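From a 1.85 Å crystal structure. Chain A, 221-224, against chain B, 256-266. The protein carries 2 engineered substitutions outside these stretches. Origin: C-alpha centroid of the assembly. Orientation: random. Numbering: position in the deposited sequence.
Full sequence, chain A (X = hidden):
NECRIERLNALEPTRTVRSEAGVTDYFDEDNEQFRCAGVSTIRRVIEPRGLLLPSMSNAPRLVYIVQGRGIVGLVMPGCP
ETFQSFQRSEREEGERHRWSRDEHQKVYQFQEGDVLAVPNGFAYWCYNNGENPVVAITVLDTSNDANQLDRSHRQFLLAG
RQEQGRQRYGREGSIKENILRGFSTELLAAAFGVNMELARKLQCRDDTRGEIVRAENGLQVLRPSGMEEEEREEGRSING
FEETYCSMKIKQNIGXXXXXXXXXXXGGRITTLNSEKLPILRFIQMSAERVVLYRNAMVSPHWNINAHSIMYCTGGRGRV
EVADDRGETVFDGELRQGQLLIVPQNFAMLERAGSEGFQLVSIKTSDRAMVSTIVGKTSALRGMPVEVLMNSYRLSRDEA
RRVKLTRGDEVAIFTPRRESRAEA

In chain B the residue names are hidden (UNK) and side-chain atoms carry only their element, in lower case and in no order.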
# COMPACT_ATOMS: atom_id res chain seq x y z
N VAL A 221 23.74 1.36 32.57
CA VAL A 221 22.39 1.05 32.12
C VAL A 221 22.34 -0.46 31.90
O VAL A 221 23.37 -1.13 31.86
CB VAL A 221 22.01 1.80 30.83
CG1 VAL A 221 22.29 3.28 30.97
CG2 VAL A 221 22.75 1.22 29.64
N LEU A 222 21.15 -0.99 31.76
CA LEU A 222 21.04 -2.41 31.43
C LEU A 222 21.36 -2.60 29.95
O LEU A 222 20.76 -1.96 29.09
CB LEU A 222 19.65 -2.94 31.76
CG LEU A 222 19.29 -3.01 33.24
CD1 LEU A 222 17.84 -2.63 33.45
CD2 LEU A 222 19.51 -4.42 33.72
N ARG A 223 22.31 -3.48 29.66
CA ARG A 223 22.67 -3.75 28.28
C ARG A 223 23.51 -5.02 28.19
O ARG A 223 24.33 -5.30 29.07
CB ARG A 223 23.45 -2.59 27.68
CG ARG A 223 24.63 -2.21 28.51
CD ARG A 223 25.78 -1.85 27.63
NE ARG A 223 26.75 -1.04 28.36
CZ ARG A 223 27.77 -0.43 27.77
NH1 ARG A 223 27.93 -0.56 26.46
NH2 ARG A 223 28.61 0.30 28.49
N PRO A 224 23.32 -5.83 27.13
CA PRO A 224 24.17 -7.00 26.91
C PRO A 224 25.47 -6.60 26.24
O PRO A 224 26.54 -6.77 26.83
CB PRO A 224 23.31 -7.90 26.00
CG PRO A 224 22.00 -7.17 25.79
CD PRO A 224 22.26 -5.73 26.11
N UNK B 256 24.56 -11.41 17.77
CA UNK B 256 25.23 -10.39 18.56
C UNK B 256 24.36 -10.05 19.77
O UNK B 256 23.18 -9.69 19.59
c UNK B 256 25.49 -9.15 17.70
o UNK B 256 26.55 -7.01 17.77
o UNK B 256 26.80 -8.27 19.54
c UNK B 256 26.34 -8.08 18.39
N UNK B 257 24.86 -10.21 20.99
CA UNK B 257 24.01 -9.94 22.15
C UNK B 257 23.58 -8.49 22.22
O UNK B 257 22.45 -8.20 22.66
c UNK B 257 25.96 -11.16 22.79
c UNK B 257 26.19 -10.72 21.39
c UNK B 257 24.89 -10.33 23.35
N UNK B 258 24.45 -7.58 21.80
CA UNK B 258 24.16 -6.15 21.79
C UNK B 258 22.89 -5.81 21.01
O UNK B 258 22.41 -4.68 21.12
c UNK B 258 27.82 -4.78 21.44
c UNK B 258 29.20 -5.71 19.61
c UNK B 258 25.35 -5.39 21.22
n UNK B 258 28.13 -5.03 20.03
n UNK B 258 30.08 -6.20 20.48
n UNK B 258 29.40 -5.89 18.31
c UNK B 258 26.67 -5.66 21.95
N UNK B 259 22.35 -6.73 20.23
CA UNK B 259 21.18 -6.46 19.40
C UNK B 259 19.88 -6.96 20.02
O UNK B 259 18.86 -7.03 19.33
c UNK B 259 22.65 -6.60 17.34
c UNK B 259 24.21 -6.34 14.05
c UNK B 259 22.73 -7.05 15.90
n UNK B 259 24.02 -6.71 15.32
c UNK B 259 21.38 -7.08 18.02
n UNK B 259 25.42 -6.06 13.62
n UNK B 259 23.17 -6.26 13.22
N UNK B 260 19.90 -7.31 21.30
CA UNK B 260 18.75 -7.92 21.93
C UNK B 260 17.57 -6.95 21.91
O UNK B 260 17.73 -5.73 22.04
c UNK B 260 19.08 -8.33 23.37
N UNK B 261 16.36 -7.51 21.74
CA UNK B 261 15.15 -6.72 21.92
C UNK B 261 14.61 -6.81 23.34
O UNK B 261 14.01 -5.85 23.82
c UNK B 261 14.06 -7.17 20.95
o UNK B 261 14.50 -5.72 19.13
o UNK B 261 14.69 -7.87 18.77
c UNK B 261 14.44 -6.90 19.50
N UNK B 262 14.80 -7.95 23.99
CA UNK B 262 14.37 -8.17 25.36
C UNK B 262 15.59 -8.65 26.12
O UNK B 262 16.27 -9.57 25.66
c UNK B 262 12.87 -9.50 26.89
c UNK B 262 12.03 -8.81 24.59
c UNK B 262 13.26 -9.24 25.44
N UNK B 263 15.87 -8.06 27.29
CA UNK B 263 17.09 -8.39 28.03
C UNK B 263 16.82 -8.38 29.53
O UNK B 263 16.38 -7.36 30.07
c UNK B 263 20.12 -8.86 28.55
c UNK B 263 21.85 -8.01 30.03
c UNK B 263 21.31 -9.06 29.29
c UNK B 263 18.21 -7.40 27.72
c UNK B 263 21.21 -6.77 30.03
c UNK B 263 19.48 -7.62 28.54
c UNK B 263 20.04 -6.58 29.29
N UNK B 264 17.14 -9.48 30.20
CA UNK B 264 17.25 -9.51 31.66
C UNK B 264 18.61 -10.10 32.00
O UNK B 264 18.90 -11.25 31.61
c UNK B 264 16.12 -10.33 32.28
n UNK B 264 14.93 -10.08 34.37
c UNK B 264 16.11 -10.25 33.80
o UNK B 264 17.16 -10.35 34.44
N UNK B 265 19.48 -9.36 32.71
CA UNK B 265 20.85 -9.84 32.94
C UNK B 265 20.94 -11.14 33.73
O UNK B 265 21.98 -11.82 33.65
c UNK B 265 20.37 -8.03 34.41
c UNK B 265 19.21 -8.12 33.45
c UNK B 265 21.50 -8.69 33.72
N UNK B 266 19.91 -11.50 34.48
CA UNK B 266 19.85 -12.78 35.18
C UNK B 266 18.93 -13.79 34.50
O UNK B 266 18.71 -14.88 35.04
n UNK B 266 15.99 -11.39 39.47
c UNK B 266 19.39 -12.56 36.64
c UNK B 266 20.01 -11.36 37.35
c UNK B 266 17.24 -11.81 39.33
n UNK B 266 18.21 -10.94 39.03
c UNK B 266 19.62 -11.29 38.84
n UNK B 266 17.53 -13.09 39.49

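Position 256 has two side-chain carbons, the second carrying two oxygens. It touches nothing on chain A. A carboxylate on so short a stem is Asp256(B).

Position 257 has three carbons that close a ring onto the backbone N. Its CB lies 3.9 Å from CB of Pro224(A), and its backbone O lies 3.3 Å from CG of Pro224(A). The closed ring makes it Pro257(B).

Position 258 has three carbons, a nitrogen, then a carbon bearing two more nitrogens. Its backbone N is 4.4 Å from CB of Pro224(A), but the end of the side chain leads away. This guanidinium chain is Arg258(B). Its NH2 forms a salt bridge with OD2 of Asp256(B) at 3.1 Å.

Position 259 repeats that atom pattern and makes no contact with chain A. It is Arg259(B). Its NE forms a salt bridge with OD2 of Asp256(B) at 3.5 Å, and its backbone N donates to O of Asp256(B) at 3.1 Å.

Position 260 has one carbon, CB, which packs 4.0 Å from CG of Pro224(A). It is Ala260(B). Its N donates to O of Pro257(B) at 3.0 Å, which helps hold the turn.

Position 261 again has two carbons, the second with two oxygens, and is out of reach of chain A. It is Asp261(B), with both oxygens hydrogen-bonded elsewhere in the structure.

Position 262 has one carbon carrying two more and is also out of reach. This is Val262(B).

Position 263 has one carbon, then a ring of six carbons with no heteroatom. Pro224(A) lies over one face: its CG is 3.8 Å from the ring centroid and 15° off the normal, a CH-pi contact. C of Leu222(A) sits at the ring edge. The residue is Phe263(B), and its CE2 is 4.2 Å from that C of Leu222(A).

Position 264 has two carbons, the second with one oxygen and one nitrogen. Its CA-to-CB bond points away from the other stretch, and it makes no contact there. It is Asn264(B). Its OD1 accepts a hydrogen bond from the backbone N of position 266 at 3.0 Å.

Position 265 has three carbons closing onto the backbone N. A ring carbon meets CD2 of Leu222(A) at 3.7 Å. It is Pro265(B), and that carbon is CD.

Position 266 has three carbons, a nitrogen, then a carbon bearing two more nitrogens, and does not reach chain A. It is Arg266(B).

The side-chain contacts are apolar, and no hydrogen bond crosses between the stretches. Pro224(A) packs among Pro257(B), Ala260(B) and the face of Phe263(B), while Leu222(A) meets Phe263(B) and Pro265(B). Van der Waals packing and one CH-pi contact make up the interactions between the stretches, which bury 335 Å² with both sides summed.

Chain B 256-266: DPRRADVFNPR
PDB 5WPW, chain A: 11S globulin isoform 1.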